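Local coordinates for uncharacterized protein Atu2452 (Agrobacterium tumefaciens, PDB 2R8B) that is of unknown function but belongs to the dienelactone hydrolase family of alpha/beta hydrolases and is probably a serine hydrolase, at residues P187-L192 with K215-T220; G141-L146 with E164-A169; V158-P163 with E179-P184; H173-F178 with V204-A209. All blocks are in the same frame, centred on the assembly; numbering follows the deposited sequence.

Overall arrangement
Two contacts pair neighbouring strands of an alpha/beta-hydrolase sheet; the other two set the loop between strands 168-172 and 190-196 against helices. Contact 2 pairs strands 143-148 and 168-172, and contact 1 adds strands 190-196 and 220-226; their centres lie about 11 Å apart, joined by a probable hydrogen bond of 2.8 Å from R190 N to D167 O. Contact 3 touches both: L159 CD2 lies 3.6 Å from F166 CB, and L159 O accepts a probable hydrogen bond from Q217 NE2. Contact 4 adjoins contacts 2 and 3 only along the chain, its centre about 17 Å from that of contact 1. Its H173 bonds D199 and meets the H230 ring, two members with S149 of a probable Ser-His-Asp triad.

Contact 1: residues P187-L192 with K215-T220; sequences PTRRVL and KAQGGT
The side-chain oxygen of Q217, OE1, is gripped by both terminal nitrogens of R189. The bond from R189 NH1 to Q217 OE1 measures 3.0 Å, and a weak second bond comes from NH2. OE1 lies at the edge of the guanidinium, in its plane, but seen from the amide the donor NH1 sits above the carbonyl plane, 55° out of it; the two flat groups are turned 63° against each other. The bends of R189 at chi2, which places CD, and chi3, which places NE, lead the chain toward the helix end, whereas Q217 runs extended beyond CG. Q217 NE2 donates to L159 O and weakly to S183 O, so the amide links its helix end to R189, to helix 150-161 and, weakly, to the loop at S183.

Beyond the helix come G218 and G219, both with positive phi, and G219 CA brings a C-H to P187 O at 3.5 Å. The backbone then joins the sheet at T220, whose N donates to R189 O (3.0 Å) while its O accepts from V191 N (2.9 Å). One residue is thus bonded to the two neighbours of R190, the signature of a parallel bridge. The R190 and T220 side chains lie side by side, pointing the same way; T220 OG1, between the backbone N and carbonyl carbon (chi1 61°), rests 3.4 Å from R190 CG. The R190 guanidinium goes on to a cation-pi contact with F243. These bonds close a beta-alpha-beta crossover, strand 190-196, helix 204-217, strand 220-226, the repeating unit of the alpha/beta-hydrolase fold.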
loop_
_atom_site.group_PDB
_atom_site.type_symbol
_atom_site.label_atom_id
_atom_site.label_comp_id
_atom_site.label_asym_id
_atom_site.label_seq_id
_atom_site.Cartn_x
_atom_site.Cartn_y
_atom_site.Cartn_z
ATOM N N PRO A 187 -14.706 -2.901 10.859
ATOM C CA PRO A 187 -14.382 -2.181 12.105
ATOM C C PRO A 187 -12.981 -2.502 12.613
ATOM O O PRO A 187 -12.432 -1.746 13.418
ATOM C CB PRO A 187 -15.403 -2.722 13.089
ATOM C CG PRO A 187 -16.516 -3.094 12.257
ATOM C CD PRO A 187 -15.931 -3.696 11.035
ATOM N N THR A 188 -12.413 -3.608 12.127
ATOM C CA THR A 188 -11.113 -4.067 12.559
ATOM C C THR A 188 -10.015 -3.504 11.670
ATOM O O THR A 188 -8.835 -3.701 11.949
ATOM C CB THR A 188 -11.022 -5.597 12.505
ATOM O OG1 THR A 188 -11.342 -6.042 11.173
ATOM C CG2 THR A 188 -11.943 -6.247 13.555
ATOM N N ARG A 189 -10.363 -2.840 10.576
ATOM C CA ARG A 189 -9.323 -2.272 9.724
ATOM C C ARG A 189 -8.438 -1.409 10.577
ATOM O O ARG A 189 -8.911 -0.714 11.475
ATOM C CB ARG A 189 -9.913 -1.428 8.632
ATOM C CG ARG A 189 -9.861 -2.032 7.294
ATOM C CD ARG A 189 -9.145 -1.013 6.414
ATOM N NE ARG A 189 -9.282 0.387 6.866
ATOM C CZ ARG A 189 -9.732 1.402 6.102
ATOM N NH1 ARG A 189 -10.111 1.169 4.836
ATOM N NH2 ARG A 189 -9.781 2.646 6.589
ATOM N N ARG A 190 -7.145 -1.482 10.332
ATOM C CA ARG A 190 -6.220 -0.596 10.997
ATOM C C ARG A 190 -5.351 -0.006 9.930
ATOM O O ARG A 190 -4.744 -0.770 9.137
ATOM C CB ARG A 190 -5.365 -1.357 11.991
ATOM C CG ARG A 190 -6.134 -1.668 13.255
ATOM C CD ARG A 190 -5.379 -2.507 14.247
ATOM N NE ARG A 190 -4.242 -1.836 14.898
ATOM C CZ ARG A 190 -2.960 -2.245 14.806
ATOM N NH1 ARG A 190 -2.625 -3.303 14.060
ATOM N NH2 ARG A 190 -1.994 -1.598 15.453
ATOM N N VAL A 191 -5.274 1.325 9.894
ATOM C CA VAL A 191 -4.267 1.938 9.057
ATOM C C VAL A 191 -3.268 2.895 9.702
ATOM O O VAL A 191 -3.607 3.699 10.600
ATOM C CB VAL A 191 -4.810 2.443 7.659
ATOM C CG1 VAL A 191 -6.288 2.192 7.488
ATOM C CG2 VAL A 191 -4.367 3.826 7.342
ATOM N N LEU A 192 -2.030 2.769 9.207
ATOM C CA LEU A 192 -0.921 3.639 9.593
ATOM C C LEU A 192 -0.475 4.534 8.443
ATOM O O LEU A 192 -0.098 4.042 7.378
ATOM C CB LEU A 192 0.270 2.796 10.034
ATOM C CG LEU A 192 1.515 3.623 10.321
ATOM C CD1 LEU A 192 1.218 4.674 11.317
ATOM C CD2 LEU A 192 2.599 2.762 10.833
ATOM N N LYS A 215 -10.500 7.550 7.894
ATOM C CA LYS A 215 -10.990 7.511 9.241
ATOM C C LYS A 215 -12.492 7.431 9.211
ATOM O O LYS A 215 -13.109 6.917 10.140
ATOM C CB LYS A 215 -10.529 8.739 9.998
ATOM C CG LYS A 215 -10.490 8.533 11.480
ATOM C CD LYS A 215 -9.911 9.741 12.184
ATOM C CE LYS A 215 -8.415 9.574 12.425
ATOM N NZ LYS A 215 -7.912 10.874 12.957
ATOM N N ALA A 216 -13.088 7.922 8.134
ATOM C CA ALA A 216 -14.554 7.944 8.016
ATOM C C ALA A 216 -15.087 6.596 7.504
ATOM O O ALA A 216 -16.264 6.311 7.626
ATOM C CB ALA A 216 -15.022 9.135 7.127
ATOM N N GLN A 217 -14.220 5.755 6.951
ATOM C CA GLN A 217 -14.670 4.464 6.453
ATOM C C GLN A 217 -14.893 3.533 7.602
ATOM O O GLN A 217 -15.587 2.534 7.453
ATOM C CB GLN A 217 -13.637 3.844 5.560
ATOM C CG GLN A 217 -13.641 4.311 4.170
ATOM C CD GLN A 217 -12.500 3.706 3.415
ATOM O OE1 GLN A 217 -11.358 3.712 3.871
ATOM N NE2 GLN A 217 -12.791 3.154 2.262
ATOM N N GLY A 218 -14.285 3.866 8.744
ATOM C CA GLY A 218 -14.320 3.026 9.948
ATOM C C GLY A 218 -12.937 2.465 10.261
ATOM O O GLY A 218 -11.979 2.738 9.544
ATOM N N GLY A 219 -12.817 1.674 11.326
ATOM C CA GLY A 219 -11.504 1.148 11.730
ATOM C C GLY A 219 -10.695 2.229 12.430
ATOM O O GLY A 219 -11.242 3.267 12.799
ATOM N N THR A 220 -9.395 2.007 12.625
ATOM C CA THR A 220 -8.558 3.078 13.180
ATOM C C THR A 220 -7.650 3.581 12.082
ATOM O O THR A 220 -7.438 2.898 11.063
ATOM C CB THR A 220 -7.678 2.637 14.359
ATOM O OG1 THR A 220 -6.778 1.610 13.913
ATOM C CG2 THR A 220 -8.524 2.158 15.540
#

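Contact 2: residues G141-L146 with E164-A169; sequences GPVIGL and ELFDAA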
loop_
_atom_site.group_PDB
_atom_site.type_symbol
_atom_site.label_atom_id
_atom_site.label_comp_id
_atom_site.label_asym_id
_atom_site.label_seq_id
_atom_site.Cartn_x
_atom_site.Cartn_y
_atom_site.Cartn_z
ATOM N N GLY A 141 -4.886 -15.694 5.363
ATOM C CA GLY A 141 -5.922 -15.102 6.222
ATOM C C GLY A 141 -6.057 -13.596 6.081
ATOM O O GLY A 141 -6.587 -13.126 5.085
ATOM N N PRO A 142 -5.618 -12.814 7.084
ATOM C CA PRO A 142 -5.738 -11.342 6.956
ATOM C C PRO A 142 -4.970 -10.790 5.750
ATOM O O PRO A 142 -3.929 -11.351 5.408
ATOM C CB PRO A 142 -5.113 -10.843 8.265
ATOM C CG PRO A 142 -5.324 -12.001 9.227
ATOM C CD PRO A 142 -5.039 -13.196 8.381
ATOM N N VAL A 143 -5.459 -9.736 5.083
ATOM C CA VAL A 143 -4.579 -9.096 4.101
ATOM C C VAL A 143 -4.020 -7.816 4.653
ATOM O O VAL A 143 -4.725 -6.965 5.219
ATOM C CB VAL A 143 -5.152 -8.899 2.668
ATOM C CG1 VAL A 143 -5.663 -10.194 2.079
ATOM C CG2 VAL A 143 -6.243 -8.014 2.710
ATOM N N ILE A 144 -2.720 -7.707 4.515
ATOM C CA ILE A 144 -2.004 -6.570 5.020
ATOM C C ILE A 144 -1.220 -6.031 3.862
ATOM O O ILE A 144 -0.738 -6.795 3.031
ATOM C CB ILE A 144 -1.053 -6.981 6.128
ATOM C CG1 ILE A 144 -1.857 -7.683 7.212
ATOM C CG2 ILE A 144 -0.319 -5.777 6.663
ATOM C CD1 ILE A 144 -1.109 -7.900 8.461
ATOM N N GLY A 145 -1.102 -4.712 3.800
ATOM C CA GLY A 145 -0.361 -4.072 2.745
ATOM C C GLY A 145 0.468 -2.987 3.330
ATOM O O GLY A 145 0.169 -2.402 4.398
ATOM N N LEU A 146 1.529 -2.709 2.608
ATOM C CA LEU A 146 2.442 -1.651 2.942
ATOM C C LEU A 146 2.922 -1.076 1.629
ATOM O O LEU A 146 3.295 -1.814 0.726
ATOM C CB LEU A 146 3.605 -2.204 3.763
ATOM C CG LEU A 146 4.669 -1.137 4.014
ATOM C CD1 LEU A 146 5.376 -1.382 5.321
ATOM C CD2 LEU A 146 5.650 -1.103 2.846
ATOM N N GLU A 164 -13.489 -3.324 1.901
ATOM C CA GLU A 164 -13.582 -4.480 2.757
ATOM C C GLU A 164 -12.518 -5.543 2.513
ATOM O O GLU A 164 -12.525 -6.617 3.146
ATOM C CB GLU A 164 -15.011 -5.043 2.748
ATOM C CG GLU A 164 -15.864 -4.318 3.786
ATOM C CD GLU A 164 -17.252 -4.950 4.080
ATOM O OE1 GLU A 164 -17.432 -6.170 3.830
ATOM O OE2 GLU A 164 -18.155 -4.227 4.602
ATOM N N LEU A 165 -11.582 -5.261 1.621
ATOM C CA LEU A 165 -10.490 -6.212 1.376
ATOM C C LEU A 165 -9.393 -6.245 2.468
ATOM O O LEU A 165 -9.105 -7.280 2.999
ATOM C CB LEU A 165 -9.917 -6.039 -0.027
ATOM C CG LEU A 165 -8.749 -6.953 -0.353
ATOM C CD1 LEU A 165 -9.181 -8.414 -0.351
ATOM C CD2 LEU A 165 -8.161 -6.567 -1.703
ATOM N N PHE A 166 -8.821 -5.113 2.830
ATOM C CA PHE A 166 -7.716 -5.054 3.776
ATOM C C PHE A 166 -8.066 -5.006 5.240
ATOM O O PHE A 166 -8.997 -4.308 5.649
ATOM C CB PHE A 166 -6.831 -3.855 3.469
ATOM C CG PHE A 166 -5.835 -4.122 2.387
ATOM C CD1 PHE A 166 -6.211 -4.032 1.035
ATOM C CD2 PHE A 166 -4.523 -4.493 2.704
ATOM C CE1 PHE A 166 -5.278 -4.299 0.005
ATOM C CE2 PHE A 166 -3.608 -4.780 1.688
ATOM C CZ PHE A 166 -3.986 -4.684 0.336
ATOM N N ASP A 167 -7.239 -5.690 6.022
ATOM C CA ASP A 167 -7.320 -5.653 7.449
ATOM C C ASP A 167 -6.396 -4.623 8.013
ATOM O O ASP A 167 -6.741 -3.954 8.973
ATOM C CB ASP A 167 -6.932 -7.016 8.023
ATOM C CG ASP A 167 -8.041 -8.023 7.878
ATOM O OD1 ASP A 167 -8.762 -8.204 8.903
ATOM O OD2 ASP A 167 -8.215 -8.576 6.741
ATOM N N ALA A 168 -5.196 -4.544 7.459
ATOM C CA ALA A 168 -4.244 -3.532 7.898
ATOM C C ALA A 168 -3.508 -2.931 6.724
ATOM O O ALA A 168 -3.244 -3.612 5.735
ATOM C CB ALA A 168 -3.268 -4.120 8.831
ATOM N N ALA A 169 -3.165 -1.658 6.816
ATOM C CA ALA A 169 -2.402 -1.072 5.732
ATOM C C ALA A 169 -1.415 -0.051 6.246
ATOM O O ALA A 169 -1.746 0.742 7.137
ATOM C CB ALA A 169 -3.335 -0.450 4.708
#
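V143 lays one methyl, CG2, over a face of the F166 ring, 4.1 Å from the centroid and 19° off the ring normal, displaced toward the rim: a CH-pi contact. V143 CG1 is anti to the carbonyl carbon (chi1 -54°), leaving CG2 between the backbone N and the carbonyl carbon, on the side of the ring. The same ring turns its edge to the neighbouring backbone, where I144 C lies in the ring plane and F166 CE2 comes to 3.3 Å from G145 N. The ring edge lies where G145 has no side chain. On the other side of the sheet I144 CG2 meets A168 CB at 4.0 Å.

The backbones are bound in parallel. V143 O takes D167 N at 2.9 Å, in the carbonyl plane, and more weakly A168 N; G145 N gives its hydrogen to A168 O at 3.1 Å. D167 OD2 receives a weak bond from V143 N, but its stronger partner is K186, in a salt bridge. Helices 117-138 and 150-161 cover the F166 side through I131, L155, V158 and L159. The chemistry is divided: hydrophobic filling under the helices, and at the start of the strands a carboxylate probably balanced mainly by the lysine.

Contact 3: residues V158-P163 with E179-P184; sequences VLIEQP and EPKISP
I160 reaches from the last turn of its helix to P180 and K181 with two branches. From CB, one branch runs through CG1, anti to the carbonyl carbon (chi1 -75°), which passes 4.0 Å from P180 CB. The terminal CD1 closes on the same ring, 3.8 Å from P180 CB and only slightly farther from P180 CG, so that the tip of the isoleucine lies against one flank of the proline. The other branch is the single methyl CG2, which meets K181 CE at 3.9 Å and lies about as far from K181 NZ. Here the two side chains cross at about a right angle, the lysine laid over the methyl.

K181 folds back to get there, bent at chi2, chi3 and chi4. Its methylene end lies beside E161 OE1, but the ammonium is not turned squarely onto the carboxylate: K181 NZ stays 3.9 Å from E161 OE1, a long salt bridge and probably a modest one at this exposed place. The E161 chain is itself bent at chi2, which turns CD back, and the end of the chain comes nearer although its CB points away.

Past the end of the helix P163 takes over. Its CG packs 3.8 Å from S183 CB, and its CB touches P184 O at 3.6 Å. The whole contact lies at the surface between two helices: E161 and Q162 touch helix 117-138 through T124, A128 and K132, while P180 and I182 of the loop between strands 168-172 and 190-196 rest on S213, A216 and Q217 of helix 204-217, and P163 also touches Q217.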
loop_
_atom_site.group_PDB
_atom_site.type_symbol
_atom_site.label_atom_id
_atom_site.label_comp_id
_atom_site.label_asym_id
_atom_site.label_seq_id
_atom_site.Cartn_x
_atom_site.Cartn_y
_atom_site.Cartn_z
ATOM N N VAL A 158 -7.084 1.217 -3.345
ATOM C CA VAL A 158 -7.743 -0.053 -3.048
ATOM C C VAL A 158 -8.561 0.036 -1.759
ATOM O O VAL A 158 -9.728 -0.345 -1.745
ATOM C CB VAL A 158 -6.801 -1.227 -2.943
ATOM C CG1 VAL A 158 -7.641 -2.447 -2.645
ATOM C CG2 VAL A 158 -5.992 -1.451 -4.246
ATOM N N LEU A 159 -7.960 0.559 -0.687
ATOM C CA LEU A 159 -8.685 0.862 0.556
ATOM C C LEU A 159 -9.987 1.602 0.333
ATOM O O LEU A 159 -10.964 1.400 1.069
ATOM C CB LEU A 159 -7.817 1.721 1.459
ATOM C CG LEU A 159 -6.511 1.030 1.845
ATOM C CD1 LEU A 159 -5.688 1.930 2.775
ATOM C CD2 LEU A 159 -6.720 -0.353 2.465
ATOM N N ILE A 160 -9.991 2.489 -0.672
ATOM C CA ILE A 160 -11.169 3.258 -1.053
ATOM C C ILE A 160 -12.175 2.501 -1.905
ATOM O O ILE A 160 -13.384 2.659 -1.710
ATOM C CB ILE A 160 -10.751 4.530 -1.776
ATOM C CG1 ILE A 160 -10.193 5.535 -0.763
ATOM C CG2 ILE A 160 -11.912 5.147 -2.479
ATOM C CD1 ILE A 160 -9.131 6.465 -1.356
ATOM N N GLU A 161 -11.702 1.711 -2.866
ATOM C CA GLU A 161 -12.625 1.112 -3.840
ATOM C C GLU A 161 -13.110 -0.265 -3.386
ATOM O O GLU A 161 -14.203 -0.710 -3.761
ATOM C CB GLU A 161 -11.958 1.001 -5.201
ATOM C CG GLU A 161 -11.502 2.334 -5.768
ATOM C CD GLU A 161 -12.646 3.119 -6.423
ATOM O OE1 GLU A 161 -12.733 4.364 -6.258
ATOM O OE2 GLU A 161 -13.466 2.488 -7.112
ATOM N N GLN A 162 -12.291 -0.935 -2.580
ATOM C CA GLN A 162 -12.626 -2.247 -2.017
ATOM C C GLN A 162 -12.492 -2.104 -0.533
ATOM O O GLN A 162 -11.558 -2.662 0.073
ATOM C CB GLN A 162 -11.621 -3.283 -2.464
ATOM C CG GLN A 162 -11.196 -3.144 -3.899
ATOM C CD GLN A 162 -12.173 -3.809 -4.834
ATOM O OE1 GLN A 162 -11.849 -4.809 -5.461
ATOM N NE2 GLN A 162 -13.385 -3.279 -4.910
ATOM N N PRO A 163 -13.384 -1.309 0.067
ATOM C CA PRO A 163 -13.070 -0.945 1.441
ATOM C C PRO A 163 -12.975 -2.187 2.358
ATOM O O PRO A 163 -12.389 -2.122 3.432
ATOM C CB PRO A 163 -14.223 0.020 1.813
ATOM C CG PRO A 163 -15.339 -0.335 0.864
ATOM C CD PRO A 163 -14.660 -0.733 -0.399
ATOM N N GLU A 179 -11.000 13.801 -3.748
ATOM C CA GLU A 179 -11.741 13.510 -2.526
ATOM C C GLU A 179 -12.481 12.232 -2.772
ATOM O O GLU A 179 -13.331 12.161 -3.674
ATOM C CB GLU A 179 -12.742 14.605 -2.166
ATOM C CG GLU A 179 -12.098 15.942 -1.928
ATOM C CD GLU A 179 -13.119 17.032 -1.670
ATOM O OE1 GLU A 179 -14.277 16.921 -2.156
ATOM O OE2 GLU A 179 -12.759 18.001 -0.967
ATOM N N PRO A 180 -12.135 11.209 -1.988
ATOM C CA PRO A 180 -12.648 9.863 -2.051
ATOM C C PRO A 180 -14.092 9.866 -1.649
ATOM O O PRO A 180 -14.478 10.574 -0.705
ATOM C CB PRO A 180 -11.841 9.171 -0.997
ATOM C CG PRO A 180 -10.613 10.009 -0.943
ATOM C CD PRO A 180 -11.097 11.344 -0.970
ATOM N N LYS A 181 -14.889 9.119 -2.400
ATOM C CA LYS A 181 -16.248 8.842 -1.975
ATOM C C LYS A 181 -16.064 7.757 -0.933
ATOM O O LYS A 181 -15.168 6.927 -1.061
ATOM C CB LYS A 181 -17.200 8.428 -3.129
ATOM C CG LYS A 181 -16.517 7.908 -4.426
ATOM C CD LYS A 181 -15.640 6.582 -4.261
ATOM C CE LYS A 181 -14.313 6.698 -5.072
ATOM N NZ LYS A 181 -13.500 7.935 -4.757
ATOM N N ILE A 182 -16.900 7.793 0.102
ATOM C CA ILE A 182 -16.634 7.050 1.318
ATOM C C ILE A 182 -17.536 5.847 1.424
ATOM O O ILE A 182 -18.752 5.981 1.467
ATOM C CB ILE A 182 -16.781 7.951 2.584
ATOM C CG1 ILE A 182 -15.811 9.153 2.512
ATOM C CG2 ILE A 182 -16.586 7.100 3.885
ATOM C CD1 ILE A 182 -14.313 8.738 2.259
ATOM N N SER A 183 -16.943 4.665 1.463
ATOM C CA SER A 183 -17.728 3.503 1.684
ATOM C C SER A 183 -17.185 2.822 2.945
ATOM O O SER A 183 -15.982 2.943 3.228
ATOM C CB SER A 183 -17.666 2.622 0.461
ATOM O OG SER A 183 -18.917 1.979 0.333
ATOM N N PRO A 184 -18.054 2.154 3.736
ATOM C CA PRO A 184 -17.555 1.642 5.011
ATOM C C PRO A 184 -16.620 0.420 4.900
ATOM O O PRO A 184 -16.889 -0.510 4.108
ATOM C CB PRO A 184 -18.840 1.272 5.759
ATOM C CG PRO A 184 -19.841 1.006 4.702
ATOM C CD PRO A 184 -19.490 1.866 3.541
#

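Contact 4: residues H173-F178 with V204-A209; sequences HPLIPF and VQLTKA
L175 and L206 make the tight part of this contact, methyl against methyl, with CD2 of L175 3.8 Å from CD1 of L206. The other L206 methyl, CD2, comes 3.8 Å from I176 O. CG of L206, anti to its carbonyl carbon (chi1 -75°), is set toward the loop, and both methyls touch it. At the solvent side L206 CD1 lies 4.2 Å from CA of the exposed P177, so that one leucine spans three consecutive residues, L175 to P177.

The buried P174 and T207 pack more loosely and are joined by water. One water donates to P174 O at 2.9 Å and is hydrogen-bonded to T207 OG1 at 2.8 Å, bridging two groups that are themselves 4.2 Å apart. A second water lies between I176 O and L206 O; both its bonds refine short, and their exact lengths are doubtful. N153 OD1 accepts from L175 N, and Y115 OH bonds L175 O, while H173 bonds D199 and E236 and meets the H230 ring.

A sulfate, probably from the crystallisation liquor, lies about 4 Å from the L175 side chain. Beside the probable catalytic site, leucine contact thus joins loop and helix directly, while the first water bridges P174 O and T207 OG1.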
loop_
_atom_site.group_PDB
_atom_site.type_symbol
_atom_site.label_atom_id
_atom_site.label_comp_id
_atom_site.label_asym_id
_atom_site.label_seq_id
_atom_site.Cartn_x
_atom_site.Cartn_y
_atom_site.Cartn_z
ATOM N N HIS A 173 4.091 7.950 3.112
ATOM C CA HIS A 173 4.126 9.109 2.287
ATOM C C HIS A 173 3.155 8.918 1.122
ATOM O O HIS A 173 3.582 8.868 -0.012
ATOM C CB HIS A 173 5.550 9.358 1.785
ATOM C CG HIS A 173 6.529 9.631 2.885
ATOM N ND1 HIS A 173 6.987 10.897 3.188
ATOM C CD2 HIS A 173 7.133 8.802 3.767
ATOM C CE1 HIS A 173 7.821 10.839 4.208
ATOM N NE2 HIS A 173 7.927 9.576 4.577
ATOM N N PRO A 174 1.848 8.785 1.406
ATOM C CA PRO A 174 0.846 8.811 0.350
ATOM C C PRO A 174 0.625 10.212 -0.183
ATOM O O PRO A 174 1.007 11.201 0.474
ATOM C CB PRO A 174 -0.425 8.403 1.082
ATOM C CG PRO A 174 -0.209 8.954 2.444
ATOM C CD PRO A 174 1.213 8.605 2.722
ATOM N N LEU A 175 -0.019 10.293 -1.347
ATOM C CA LEU A 175 -0.424 11.553 -1.989
ATOM C C LEU A 175 -1.751 11.205 -2.633
ATOM O O LEU A 175 -1.771 10.461 -3.600
ATOM C CB LEU A 175 0.552 11.893 -3.111
ATOM C CG LEU A 175 0.593 13.273 -3.763
ATOM C CD1 LEU A 175 0.934 13.154 -5.264
ATOM C CD2 LEU A 175 -0.643 14.086 -3.555
ATOM N N ILE A 176 -2.865 11.664 -2.089
ATOM C CA ILE A 176 -4.138 11.467 -2.795
ATOM C C ILE A 176 -4.735 12.837 -3.007
ATOM O O ILE A 176 -5.000 13.534 -2.028
ATOM C CB ILE A 176 -5.101 10.562 -2.004
ATOM C CG1 ILE A 176 -4.538 9.140 -1.896
ATOM C CG2 ILE A 176 -6.432 10.511 -2.639
ATOM C CD1 ILE A 176 -4.861 8.250 -3.044
ATOM N N PRO A 177 -4.906 13.234 -4.288
ATOM C CA PRO A 177 -5.321 14.596 -4.782
ATOM C C PRO A 177 -6.812 14.871 -4.846
ATOM O O PRO A 177 -7.251 16.048 -4.904
ATOM C CB PRO A 177 -4.770 14.641 -6.213
ATOM C CG PRO A 177 -4.737 13.146 -6.648
ATOM C CD PRO A 177 -4.615 12.292 -5.393
ATOM N N PHE A 178 -7.583 13.798 -4.876
ATOM C CA PHE A 178 -9.002 13.914 -5.131
ATOM C C PHE A 178 -9.692 13.638 -3.803
ATOM O O PHE A 178 -9.042 13.302 -2.836
ATOM C CB PHE A 178 -9.422 12.929 -6.221
ATOM C CG PHE A 178 -9.051 11.484 -5.932
ATOM C CD1 PHE A 178 -9.862 10.681 -5.146
ATOM C CD2 PHE A 178 -7.911 10.919 -6.473
ATOM C CE1 PHE A 178 -9.525 9.373 -4.884
ATOM C CE2 PHE A 178 -7.581 9.589 -6.228
ATOM C CZ PHE A 178 -8.379 8.822 -5.437
ATOM N N VAL A 204 0.963 18.555 3.245
ATOM C CA VAL A 204 0.462 18.242 4.569
ATOM C C VAL A 204 -1.043 18.109 4.572
ATOM O O VAL A 204 -1.617 17.105 5.062
ATOM C CB VAL A 204 0.889 19.359 5.556
ATOM C CG1 VAL A 204 0.101 19.319 6.853
ATOM C CG2 VAL A 204 2.387 19.245 5.837
ATOM N N GLN A 205 -1.691 19.095 3.996
ATOM C CA GLN A 205 -3.130 19.126 4.000
ATOM C C GLN A 205 -3.702 17.958 3.263
ATOM O O GLN A 205 -4.776 17.504 3.612
ATOM C CB GLN A 205 -3.612 20.447 3.416
ATOM C CG GLN A 205 -3.404 21.595 4.380
ATOM C CD GLN A 205 -4.125 21.320 5.741
ATOM O OE1 GLN A 205 -3.598 21.689 6.805
ATOM N NE2 GLN A 205 -5.301 20.623 5.706
ATOM N N LEU A 206 -2.997 17.419 2.268
ATOM C CA LEU A 206 -3.603 16.298 1.548
ATOM C C LEU A 206 -3.461 15.035 2.340
ATOM O O LEU A 206 -4.366 14.208 2.300
ATOM C CB LEU A 206 -3.080 16.126 0.128
ATOM C CG LEU A 206 -3.606 17.148 -0.898
ATOM C CD1 LEU A 206 -2.891 16.888 -2.235
ATOM C CD2 LEU A 206 -5.135 17.166 -1.070
ATOM N N THR A 207 -2.334 14.872 3.052
ATOM C CA THR A 207 -2.178 13.750 3.989
ATOM C C THR A 207 -3.227 13.827 5.096
ATOM O O THR A 207 -3.850 12.832 5.432
ATOM C CB THR A 207 -0.854 13.813 4.700
ATOM O OG1 THR A 207 0.224 13.768 3.761
ATOM C CG2 THR A 207 -0.727 12.682 5.655
ATOM N N LYS A 208 -3.393 15.028 5.646
ATOM C CA LYS A 208 -4.250 15.287 6.790
ATOM C C LYS A 208 -5.642 14.885 6.309
ATOM O O LYS A 208 -6.430 14.302 7.044
ATOM C CB LYS A 208 -4.170 16.786 7.100
ATOM C CG LYS A 208 -4.204 17.275 8.556
ATOM C CD LYS A 208 -2.828 17.432 9.285
ATOM C CE LYS A 208 -2.283 18.902 9.417
ATOM N NZ LYS A 208 -3.244 20.070 9.790
ATOM N N ALA A 209 -5.921 15.154 5.040
ATOM C CA ALA A 209 -7.263 14.922 4.475
ATOM C C ALA A 209 -7.505 13.476 4.090
ATOM O O ALA A 209 -8.566 12.941 4.318
ATOM C CB ALA A 209 -7.511 15.819 3.297
HETATM O O HOH W 1 -0.166 13.860 0.945
HETATM O O HOH W 2 -5.936 13.666 0.299
#